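PDB 4ZXA: hydroquinone dioxygenase small subunit from Pseudomonas sp., which forms, with a large subunit, a cupin-type hydroquinone 1,2-dioxygenase that probably opens the aromatic ring of hydroquinone. Local coordinates for residues E51-L57 with L157-W162; G60-L66 with I148-K154; G70-T76 with S136-A142; F94-D98 with P114-P118. One frame throughout, in Å; residues are numbered along the deposited sequence.

Interaction 1: E51-L57 with L157-W162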
# COMPACT_ATOMS: atom_id res chain seq x y z
N GLU A 51 -28.31 36.22 -6.84
CA GLU A 51 -28.32 36.10 -5.39
C GLU A 51 -26.97 35.48 -5.01
O GLU A 51 -26.64 34.36 -5.43
CB GLU A 51 -29.47 35.19 -4.97
CG GLU A 51 -29.88 35.31 -3.53
CD GLU A 51 -30.85 34.21 -3.14
OE1 GLU A 51 -31.41 33.56 -4.06
OE2 GLU A 51 -31.04 33.97 -1.92
N LYS A 52 -26.18 36.19 -4.22
CA LYS A 52 -24.86 35.71 -3.82
C LYS A 52 -24.94 34.68 -2.68
O LYS A 52 -24.90 35.02 -1.51
CB LYS A 52 -23.97 36.91 -3.46
CG LYS A 52 -23.87 37.96 -4.60
CD LYS A 52 -23.14 39.25 -4.14
CE LYS A 52 -21.67 39.27 -4.56
NZ LYS A 52 -21.50 39.52 -6.06
N VAL A 53 -25.07 33.40 -3.02
CA VAL A 53 -25.34 32.39 -2.00
C VAL A 53 -24.03 31.86 -1.47
O VAL A 53 -23.23 31.29 -2.23
CB VAL A 53 -26.21 31.19 -2.51
CG1 VAL A 53 -26.39 30.15 -1.40
CG2 VAL A 53 -27.58 31.66 -3.03
N VAL A 54 -23.80 32.06 -0.18
CA VAL A 54 -22.61 31.53 0.46
C VAL A 54 -22.67 30.01 0.50
O VAL A 54 -23.62 29.43 1.05
CB VAL A 54 -22.46 32.07 1.88
CG1 VAL A 54 -21.18 31.52 2.53
CG2 VAL A 54 -22.49 33.61 1.88
N VAL A 55 -21.66 29.37 -0.08
CA VAL A 55 -21.52 27.91 -0.06
C VAL A 55 -20.26 27.49 0.69
O VAL A 55 -20.09 26.33 1.05
CB VAL A 55 -21.54 27.30 -1.49
CG1 VAL A 55 -22.92 27.50 -2.11
CG2 VAL A 55 -20.49 27.94 -2.37
N GLY A 56 -19.38 28.46 0.95
CA GLY A 56 -18.23 28.22 1.80
C GLY A 56 -17.97 29.43 2.66
O GLY A 56 -18.00 30.57 2.17
N LEU A 57 -17.69 29.20 3.95
CA LEU A 57 -17.40 30.30 4.87
C LEU A 57 -16.24 29.97 5.82
O LEU A 57 -16.31 29.01 6.60
CB LEU A 57 -18.65 30.65 5.68
CG LEU A 57 -18.46 31.71 6.76
CD1 LEU A 57 -17.93 33.01 6.18
CD2 LEU A 57 -19.78 31.94 7.49
N LEU A 157 -24.53 41.82 0.79
CA LEU A 157 -25.24 41.05 -0.24
C LEU A 157 -25.16 39.53 -0.07
O LEU A 157 -25.83 38.78 -0.79
CB LEU A 157 -24.70 41.41 -1.62
CG LEU A 157 -25.15 42.71 -2.31
CD1 LEU A 157 -25.77 43.72 -1.32
CD2 LEU A 157 -24.00 43.34 -3.10
N SER A 158 -24.33 39.05 0.85
CA SER A 158 -24.12 37.61 0.96
C SER A 158 -25.30 36.95 1.63
O SER A 158 -25.75 37.37 2.69
CB SER A 158 -22.83 37.31 1.71
OG SER A 158 -21.73 37.96 1.11
N VAL A 159 -25.82 35.90 1.02
CA VAL A 159 -26.95 35.22 1.61
C VAL A 159 -26.52 33.88 2.18
O VAL A 159 -25.90 33.07 1.49
CB VAL A 159 -28.10 35.03 0.59
CG1 VAL A 159 -29.37 34.54 1.29
CG2 VAL A 159 -28.36 36.34 -0.15
N GLU A 160 -26.83 33.66 3.45
CA GLU A 160 -26.61 32.37 4.06
C GLU A 160 -27.92 31.62 4.19
O GLU A 160 -28.92 32.16 4.68
CB GLU A 160 -25.95 32.52 5.43
CG GLU A 160 -24.51 32.99 5.39
CD GLU A 160 -23.94 33.19 6.78
OE1 GLU A 160 -24.18 34.26 7.38
OE2 GLU A 160 -23.27 32.27 7.30
N LYS A 161 -27.93 30.37 3.74
CA LYS A 161 -29.10 29.53 3.90
C LYS A 161 -28.67 28.08 3.97
O LYS A 161 -29.14 27.23 3.19
CB LYS A 161 -30.12 29.76 2.77
CG LYS A 161 -29.55 29.86 1.34
CD LYS A 161 -30.54 29.28 0.34
CE LYS A 161 -30.64 30.10 -0.95
NZ LYS A 161 -31.39 29.34 -2.03
N TRP A 162 -27.77 27.81 4.91
CA TRP A 162 -27.16 26.49 5.04
C TRP A 162 -28.19 25.37 5.12
O TRP A 162 -28.09 24.37 4.41
CB TRP A 162 -26.18 26.46 6.24
CG TRP A 162 -25.15 27.56 6.16
CD1 TRP A 162 -25.19 28.76 6.79
CD2 TRP A 162 -23.94 27.55 5.39
NE1 TRP A 162 -24.09 29.51 6.46
CE2 TRP A 162 -23.30 28.79 5.60
CE3 TRP A 162 -23.33 26.61 4.53
CZ2 TRP A 162 -22.08 29.12 5.00
CZ3 TRP A 162 -22.13 26.94 3.93
CH2 TRP A 162 -21.52 28.19 4.17
O HOH W 1 -27.43 38.80 -3.14
O HOH W 2 -25.55 29.28 3.10

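Interaction 2: G60-L66 with I148-K154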
# COMPACT_ATOMS: atom_id res chain seq x y z
N GLY A 60 -14.89 34.52 7.86
CA GLY A 60 -15.34 35.72 7.19
C GLY A 60 -15.01 35.77 5.72
O GLY A 60 -15.48 36.65 5.02
N TYR A 61 -14.18 34.84 5.25
CA TYR A 61 -13.97 34.73 3.81
C TYR A 61 -15.07 33.86 3.24
O TYR A 61 -15.57 32.94 3.91
CB TYR A 61 -12.59 34.17 3.50
CG TYR A 61 -11.52 35.08 4.03
CD1 TYR A 61 -11.07 36.15 3.28
CD2 TYR A 61 -10.97 34.88 5.32
CE1 TYR A 61 -10.11 37.02 3.77
CE2 TYR A 61 -10.00 35.74 5.82
CZ TYR A 61 -9.58 36.81 5.04
OH TYR A 61 -8.62 37.67 5.50
N VAL A 62 -15.50 34.16 2.02
CA VAL A 62 -16.61 33.41 1.48
C VAL A 62 -16.36 32.89 0.08
O VAL A 62 -15.61 33.48 -0.70
CB VAL A 62 -17.96 34.22 1.50
CG1 VAL A 62 -18.44 34.44 2.94
CG2 VAL A 62 -17.83 35.54 0.75
N VAL A 63 -16.99 31.76 -0.21
CA VAL A 63 -17.18 31.35 -1.59
C VAL A 63 -18.68 31.44 -1.87
O VAL A 63 -19.49 30.79 -1.21
CB VAL A 63 -16.67 29.94 -1.86
CG1 VAL A 63 -17.09 29.50 -3.25
CG2 VAL A 63 -15.16 29.92 -1.73
N GLU A 64 -19.03 32.30 -2.82
CA GLU A 64 -20.42 32.51 -3.21
C GLU A 64 -20.73 31.83 -4.55
O GLU A 64 -19.87 31.77 -5.44
CB GLU A 64 -20.74 34.01 -3.31
CG GLU A 64 -20.63 34.77 -2.00
CD GLU A 64 -20.62 36.27 -2.22
OE1 GLU A 64 -20.35 36.69 -3.37
OE2 GLU A 64 -20.89 37.02 -1.25
N THR A 65 -21.94 31.31 -4.66
CA THR A 65 -22.46 30.76 -5.90
C THR A 65 -23.51 31.71 -6.47
O THR A 65 -24.47 32.07 -5.78
CB THR A 65 -23.09 29.36 -5.71
OG1 THR A 65 -22.08 28.43 -5.29
CG2 THR A 65 -23.69 28.85 -7.02
N LEU A 66 -23.32 32.16 -7.71
CA LEU A 66 -24.31 33.01 -8.36
C LEU A 66 -24.97 32.32 -9.55
O LEU A 66 -24.30 31.69 -10.39
CB LEU A 66 -23.71 34.34 -8.83
CG LEU A 66 -23.31 35.38 -7.78
CD1 LEU A 66 -22.13 34.87 -6.96
CD2 LEU A 66 -22.96 36.69 -8.46
N ILE A 148 -21.85 31.19 -11.70
CA ILE A 148 -20.63 31.92 -11.36
C ILE A 148 -20.18 31.63 -9.92
O ILE A 148 -20.99 31.75 -8.98
CB ILE A 148 -20.82 33.45 -11.44
CG1 ILE A 148 -21.34 33.90 -12.81
CG2 ILE A 148 -19.52 34.17 -11.10
CD1 ILE A 148 -21.63 35.40 -12.90
N LEU A 149 -18.92 31.25 -9.75
CA LEU A 149 -18.32 31.12 -8.43
C LEU A 149 -17.55 32.38 -8.13
O LEU A 149 -16.66 32.78 -8.90
CB LEU A 149 -17.36 29.93 -8.36
CG LEU A 149 -17.90 28.57 -7.94
CD1 LEU A 149 -16.81 27.52 -8.09
CD2 LEU A 149 -18.36 28.61 -6.51
N GLN A 150 -17.88 33.01 -7.01
CA GLN A 150 -17.19 34.23 -6.62
C GLN A 150 -16.41 34.03 -5.32
O GLN A 150 -16.97 33.61 -4.30
CB GLN A 150 -18.18 35.39 -6.49
CG GLN A 150 -17.54 36.69 -6.03
CD GLN A 150 -18.15 37.93 -6.68
OE1 GLN A 150 -18.80 37.84 -7.73
NE2 GLN A 150 -17.94 39.09 -6.06
N GLN A 151 -15.11 34.34 -5.38
CA GLN A 151 -14.25 34.37 -4.20
C GLN A 151 -14.18 35.79 -3.62
O GLN A 151 -13.71 36.72 -4.28
CB GLN A 151 -12.85 33.90 -4.58
CG GLN A 151 -11.83 34.03 -3.46
CD GLN A 151 -10.43 33.83 -4.00
OE1 GLN A 151 -10.21 33.95 -5.21
NE2 GLN A 151 -9.48 33.52 -3.12
N THR A 152 -14.64 35.95 -2.39
CA THR A 152 -14.72 37.29 -1.82
C THR A 152 -14.83 37.25 -0.30
O THR A 152 -14.43 36.26 0.33
CB THR A 152 -15.90 38.10 -2.45
OG1 THR A 152 -15.83 39.47 -2.02
CG2 THR A 152 -17.26 37.50 -2.06
N ILE A 153 -15.37 38.31 0.30
CA ILE A 153 -15.52 38.39 1.75
C ILE A 153 -16.98 38.63 2.13
O ILE A 153 -17.66 39.41 1.47
CB ILE A 153 -14.63 39.51 2.32
CG1 ILE A 153 -13.17 39.24 1.95
CG2 ILE A 153 -14.84 39.68 3.83
CD1 ILE A 153 -12.18 40.30 2.44
N LYS A 154 -17.46 37.97 3.17
CA LYS A 154 -18.86 38.12 3.59
C LYS A 154 -19.21 39.60 3.67
O LYS A 154 -18.51 40.38 4.32
CB LYS A 154 -19.11 37.44 4.94
CG LYS A 154 -20.45 36.71 5.07
CD LYS A 154 -21.36 37.41 6.04
CE LYS A 154 -21.38 36.76 7.41
NZ LYS A 154 -22.18 35.52 7.38
O HOH W 3 -19.80 39.26 -0.53

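Interaction 3: G70-T76 with S136-A142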
# COMPACT_ATOMS: atom_id res chain seq x y z
N GLY A 70 -29.60 36.86 -17.19
CA GLY A 70 -29.87 38.25 -17.47
C GLY A 70 -28.71 39.14 -17.07
O GLY A 70 -27.54 38.78 -17.25
N GLN A 71 -29.02 40.30 -16.51
CA GLN A 71 -28.00 41.29 -16.21
C GLN A 71 -28.00 41.57 -14.72
O GLN A 71 -29.05 41.85 -14.15
CB GLN A 71 -28.30 42.56 -16.97
CG GLN A 71 -27.23 43.61 -16.90
CD GLN A 71 -27.76 44.96 -17.35
OE1 GLN A 71 -28.76 45.45 -16.81
NE2 GLN A 71 -27.10 45.56 -18.34
N SER A 72 -26.83 41.48 -14.09
CA SER A 72 -26.70 41.78 -12.66
C SER A 72 -26.69 43.29 -12.39
O SER A 72 -26.53 44.09 -13.31
CB SER A 72 -25.40 41.19 -12.10
OG SER A 72 -24.28 42.00 -12.45
N PRO A 73 -26.88 43.66 -11.12
CA PRO A 73 -26.59 45.03 -10.65
C PRO A 73 -25.10 45.31 -10.77
O PRO A 73 -24.31 44.36 -10.79
CB PRO A 73 -26.96 44.97 -9.16
CG PRO A 73 -27.92 43.85 -9.04
CD PRO A 73 -27.54 42.84 -10.09
N TRP A 74 -24.73 46.59 -10.87
CA TRP A 74 -23.32 46.95 -10.73
C TRP A 74 -22.81 46.63 -9.31
O TRP A 74 -23.42 47.02 -8.30
CB TRP A 74 -23.08 48.43 -11.02
CG TRP A 74 -23.14 48.85 -12.46
CD1 TRP A 74 -24.17 49.51 -13.07
CD2 TRP A 74 -22.12 48.67 -13.45
NE1 TRP A 74 -23.85 49.75 -14.39
CE2 TRP A 74 -22.60 49.25 -14.65
CE3 TRP A 74 -20.85 48.08 -13.46
CZ2 TRP A 74 -21.86 49.25 -15.83
CZ3 TRP A 74 -20.12 48.08 -14.63
CH2 TRP A 74 -20.62 48.67 -15.81
N PHE A 75 -21.69 45.91 -9.25
CA PHE A 75 -21.08 45.49 -7.99
C PHE A 75 -19.74 46.20 -7.79
O PHE A 75 -19.08 46.59 -8.76
CB PHE A 75 -20.81 43.99 -8.00
CG PHE A 75 -22.04 43.14 -8.04
CD1 PHE A 75 -22.97 43.20 -7.02
CD2 PHE A 75 -22.24 42.24 -9.08
CE1 PHE A 75 -24.10 42.38 -7.04
CE2 PHE A 75 -23.36 41.43 -9.11
CZ PHE A 75 -24.30 41.49 -8.09
N THR A 76 -19.34 46.36 -6.54
CA THR A 76 -18.01 46.89 -6.28
C THR A 76 -17.50 46.48 -4.90
O THR A 76 -18.28 46.11 -4.01
CB THR A 76 -18.02 48.43 -6.38
OG1 THR A 76 -16.68 48.91 -6.62
CG2 THR A 76 -18.59 49.04 -5.10
N SER A 136 -13.17 49.04 -8.78
CA SER A 136 -13.84 49.06 -10.07
C SER A 136 -15.27 48.69 -9.80
O SER A 136 -15.59 48.15 -8.73
CB SER A 136 -13.20 48.06 -11.02
OG SER A 136 -13.63 46.76 -10.70
N ALA A 137 -16.16 49.01 -10.73
CA ALA A 137 -17.51 48.48 -10.68
C ALA A 137 -17.58 47.43 -11.78
O ALA A 137 -16.94 47.58 -12.82
CB ALA A 137 -18.53 49.57 -10.89
N TYR A 138 -18.33 46.37 -11.54
CA TYR A 138 -18.41 45.31 -12.53
C TYR A 138 -19.83 44.78 -12.63
O TYR A 138 -20.55 44.75 -11.64
CB TYR A 138 -17.40 44.19 -12.22
CG TYR A 138 -17.58 43.55 -10.87
CD1 TYR A 138 -16.96 44.07 -9.75
CD2 TYR A 138 -18.39 42.43 -10.71
CE1 TYR A 138 -17.13 43.49 -8.50
CE2 TYR A 138 -18.56 41.83 -9.47
CZ TYR A 138 -17.93 42.36 -8.36
OH TYR A 138 -18.10 41.78 -7.10
N ARG A 139 -20.22 44.37 -13.84
CA ARG A 139 -21.59 43.93 -14.10
C ARG A 139 -21.58 42.66 -14.94
O ARG A 139 -20.77 42.51 -15.86
CB ARG A 139 -22.36 45.05 -14.82
CG ARG A 139 -23.87 44.82 -14.93
CD ARG A 139 -24.61 46.11 -15.28
NE ARG A 139 -24.27 46.61 -16.61
CZ ARG A 139 -24.94 47.57 -17.25
NH1 ARG A 139 -26.00 48.13 -16.68
NH2 ARG A 139 -24.56 47.96 -18.46
N PHE A 140 -22.48 41.73 -14.61
CA PHE A 140 -22.59 40.44 -15.27
C PHE A 140 -23.72 40.40 -16.31
O PHE A 140 -24.86 40.80 -16.02
CB PHE A 140 -22.84 39.35 -14.24
CG PHE A 140 -21.71 39.12 -13.26
CD1 PHE A 140 -20.41 38.94 -13.71
CD2 PHE A 140 -21.95 39.07 -11.90
CE1 PHE A 140 -19.38 38.72 -12.81
CE2 PHE A 140 -20.92 38.86 -10.99
CZ PHE A 140 -19.64 38.68 -11.45
N GLU A 141 -23.41 39.91 -17.51
CA GLU A 141 -24.38 39.72 -18.60
C GLU A 141 -24.49 38.26 -18.99
O GLU A 141 -23.50 37.65 -19.39
CB GLU A 141 -23.91 40.47 -19.85
CG GLU A 141 -23.86 41.96 -19.73
CD GLU A 141 -25.24 42.57 -19.61
OE1 GLU A 141 -26.24 41.82 -19.71
OE2 GLU A 141 -25.31 43.81 -19.42
N ALA A 142 -25.69 37.69 -18.94
CA ALA A 142 -25.87 36.29 -19.29
C ALA A 142 -27.12 36.05 -20.14
O ALA A 142 -28.25 36.24 -19.66
CB ALA A 142 -25.91 35.43 -18.03

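Interaction 4: F94-D98 with P114-P118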
# COMPACT_ATOMS: atom_id res chain seq x y z
N PHE A 94 -16.68 46.33 -17.06
CA PHE A 94 -15.85 46.97 -16.04
C PHE A 94 -15.81 48.49 -16.15
O PHE A 94 -15.46 49.04 -17.19
CB PHE A 94 -14.41 46.44 -16.12
CG PHE A 94 -14.26 44.99 -15.75
CD1 PHE A 94 -14.04 44.62 -14.43
CD2 PHE A 94 -14.33 44.00 -16.71
CE1 PHE A 94 -13.89 43.28 -14.07
CE2 PHE A 94 -14.19 42.66 -16.37
CZ PHE A 94 -13.97 42.30 -15.05
N LEU A 95 -16.14 49.16 -15.05
CA LEU A 95 -15.95 50.60 -14.92
C LEU A 95 -14.88 50.93 -13.89
O LEU A 95 -14.92 50.42 -12.77
CB LEU A 95 -17.25 51.24 -14.44
CG LEU A 95 -18.31 51.50 -15.48
CD1 LEU A 95 -19.55 52.01 -14.77
CD2 LEU A 95 -17.77 52.52 -16.46
N LYS A 96 -13.93 51.80 -14.26
CA LYS A 96 -12.99 52.34 -13.28
C LYS A 96 -13.59 53.54 -12.56
O LYS A 96 -13.59 54.65 -13.08
CB LYS A 96 -11.67 52.76 -13.93
CG LYS A 96 -10.62 53.19 -12.90
CD LYS A 96 -9.35 53.70 -13.55
CE LYS A 96 -8.12 53.00 -13.01
NZ LYS A 96 -6.88 53.47 -13.68
N LEU A 97 -14.10 53.30 -11.35
CA LEU A 97 -14.76 54.35 -10.57
C LEU A 97 -13.88 55.58 -10.33
O LEU A 97 -12.68 55.46 -10.06
CB LEU A 97 -15.23 53.79 -9.24
CG LEU A 97 -16.34 52.74 -9.30
CD1 LEU A 97 -16.62 52.20 -7.92
CD2 LEU A 97 -17.60 53.38 -9.86
N ASP A 98 -14.48 56.77 -10.45
CA ASP A 98 -13.81 58.03 -10.11
C ASP A 98 -13.49 58.07 -8.62
O ASP A 98 -12.44 58.57 -8.20
CB ASP A 98 -14.68 59.23 -10.48
CG ASP A 98 -14.62 59.57 -11.97
OD1 ASP A 98 -14.27 58.69 -12.79
OD2 ASP A 98 -14.94 60.73 -12.33
N PRO A 114 -23.06 54.11 -11.87
CA PRO A 114 -21.72 54.37 -11.34
C PRO A 114 -21.01 55.42 -12.15
O PRO A 114 -21.12 55.44 -13.38
CB PRO A 114 -21.02 53.02 -11.52
CG PRO A 114 -22.11 52.02 -11.46
CD PRO A 114 -23.31 52.67 -12.09
N VAL A 115 -20.28 56.29 -11.47
CA VAL A 115 -19.51 57.33 -12.13
C VAL A 115 -18.05 56.92 -12.33
O VAL A 115 -17.27 56.83 -11.37
CB VAL A 115 -19.57 58.64 -11.32
CG1 VAL A 115 -18.82 59.76 -12.05
CG2 VAL A 115 -21.03 59.02 -11.01
N GLY A 116 -17.66 56.69 -13.58
CA GLY A 116 -16.28 56.35 -13.89
C GLY A 116 -16.08 55.98 -15.35
O GLY A 116 -17.05 55.75 -16.08
N LYS A 117 -14.82 55.90 -15.78
CA LYS A 117 -14.50 55.54 -17.16
C LYS A 117 -14.78 54.06 -17.41
O LYS A 117 -14.59 53.24 -16.51
CB LYS A 117 -13.03 55.84 -17.46
CG LYS A 117 -12.52 57.16 -16.91
CD LYS A 117 -11.35 56.93 -15.96
CE LYS A 117 -10.70 58.25 -15.53
NZ LYS A 117 -10.24 59.05 -16.70
N PRO A 118 -15.23 53.72 -18.63
CA PRO A 118 -15.42 52.32 -19.01
C PRO A 118 -14.06 51.70 -19.35
O PRO A 118 -13.28 52.32 -20.06
CB PRO A 118 -16.29 52.40 -20.28
CG PRO A 118 -16.73 53.83 -20.39
CD PRO A 118 -15.68 54.64 -19.69

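Interaction 1: E51-L57 with L157-W162
The carbonyl oxygen of K52 takes the backbone N of V159 at 2.8 Å in a nearly straight bond (174° at the hydrogen). One step on, V54 N returns a bond of 2.9 Å to V159 O. V54 and K52 thus bracket V159 in the pattern of a parallel bridge, whose central pair, V53 and V159, put their side chains on one face of the sheet. Water carries the pairing past both ends: one molecule links K52 N to L157 O, another receives K161 N and donates to V54 O.

W162 makes the largest single share of the contact. The benzene end of its indole reaches V54, whose CG1 lies 3.6 Å from CZ2, while L57 CB approaches the same CZ2 obliquely. V54 O stands over one face of the ring near its rim, and V55 O comes in at the edge. The ring is fixed in rotation by its own segment, since NE1 donates to E160 OE2 at 3.0 Å with the acceptor lying in the indole plane. E160 also forms a salt bridge with K154. V54 CG1 stands anti to the backbone N (chi1 -179°), which sends it to the indole and leaves CG2 to S158 CB, 3.7 Å away. On the other face of the strand E51 crosses V159 at about a right angle. W162 also packs on I337 of the large subunit. A short parallel strand, 158-159, thereby closes the edge of a mixed, otherwise antiparallel cupin sheet just before the C-terminal helix.

Interaction 2: G60-L66 with I148-K154
Y61 and I153 lie side by side and point the same way, as do V62 with T152 and E64 with Q150, the pairing expected of neighbouring antiparallel strands in a cupin jelly-roll barrel. Six consecutive bridges, Y61 with I153 through L66 with I148, establish the register, and the strand axes run at 151° to each other.

The face of V62, E64, L66, I148, Q150 and T152 mixes polar and apolar groups. T152 CG2 sits between two neighbours, 3.5 Å from V62 CG2 and equally close to E64 OE1. It gets there because chi1 of T152 (-171°) puts OG1 anti to the backbone N and leaves the methyl between N and carbonyl carbon; OG1 is then used by E81. The E64 carboxylate and the Q150 amide are turned 47° from one another and do not pair; S158 is the partner of E64, whereas Q150 NE2 goes to the hydroxyl of Y138. Farther along, L66 CD1 approaches Q150 CB obliquely.

On the reverse face, L149 CD2 meets V63 CG1 at 3.6 Å, the two side chains crossing obliquely. Y61 CD1 comes within 4.0 Å of I153 CG1, and this side of the sheet meets the large subunit, where Q151 binds S236 and S241 of that chain.

Seven backbone bonds join the strands, L66 N to I148 O the shortest at 2.7 Å. Beyond the Y61-I153 pair, K154 N donates to G60 O, and a water donates both to I153 O and, at 2.6 Å, to E64 OE2.

Interaction 3: G70-T76 with S136-A142
The guanidinium of R139 is sandwiched between W74 and Q71: NE1 of the indole lies over one face, offset toward the rim, and the amide NE2 of Q71 over the centre of the opposite face, 3.1 Å from CZ. Indole and guanidinium are only 17° from parallel, amide and guanidinium 20°. R139 CB adds a CH-pi contact, 3.8 Å from the centroid of the six-membered ring of W74, while A137 O meets the edge of the indole. The CG of R139, anti to its own N (chi1 -170°), leads the chain across W74 to a salt bridge with E93.

The Q71 amide is held in turn by E141: NE2 donates to OE2 at 2.7 Å, on the syn side of the carboxylate. On the other face of the sheet, F75 CB lies over the Y138 ring, 3.6 Å from its centroid; the two rings themselves meet obliquely. F140 CD2 comes to the edge of the F75 ring.

Between Q71 and F75 the register shifts by one residue. G70 pairs with A142 and F75 with Y138, both through reciprocal backbone bonds, but in the gap S72 OG replaces a carbonyl and takes F140 N at 2.8 Å. S72 N still donates to F140 O. Two antiparallel ladders separated by a short irregular loop thus join strands 71-76 and 136-142 in the five-stranded sheet of the cupin jelly-roll barrel.

Interaction 4: F94-D98 with P114-P118
Between L95 and P114 the contact is apolar: L95 CD1 touches P114 CB at 3.7 Å, the two side chains crossing at about a right angle. L97 CD2 reaches the same CB at 3.8 Å, so one proline carbon is shared by two leucines. The other branch of L95, CD2, lies 3.3 Å from both G116 O and K117 O and extends to P118 CB. The first torsion of L95 (chi1 -81°) brings CG beside the backbone N, and the extended chi2 then spreads CD1 to P114 and CD2 to P118.

Backbone hydrogen bonds set the register. K96 N donates to K117 O at 2.8 Å, almost in line with the carbonyl bond, whereas the return bond from K117 N to K96 O is weak, 3.2 Å long and bent to 123°. D98 N makes a much straighter bond to V115 O, at 2.9 Å and 178°, past the end of the strand.

Two CA-H...O contacts accompany these bonds, G116 CA to K96 O and L95 CA to K117 O. G116 fits closely against the facing strand, its CA 4.2 Å from L97 CA and 3.3 Å from D98 OD1.

The pair forms an outer end of the five-stranded sheet, strand 116-125 being its last strand here. L95 and P114 both rest on W74 of strand 71-76, L95 also meets A137 of strand 136-142, and F210 of the large subunit packs on K96 and K117.

In the fold
The four contacts are nested along the chain: interaction 4 lies inside the loop closed by interaction 3, which lies inside that of interaction 2, itself inside that of interaction 1. Interactions 1 and 2 share the mixed sheet, with centres 7 Å apart. Interactions 3 and 4 share the antiparallel sheet, with centres 12 Å apart, joined where A137 N meets L95 O at 2.8 Å. The sheets meet between interactions 2 and 3, where F140 packs on I148 and L66; K52 of interaction 1 also reaches the F75 ring as a cation-pi partner. Interactions 1 and 4 are remote, about 12 Å between nearest atoms.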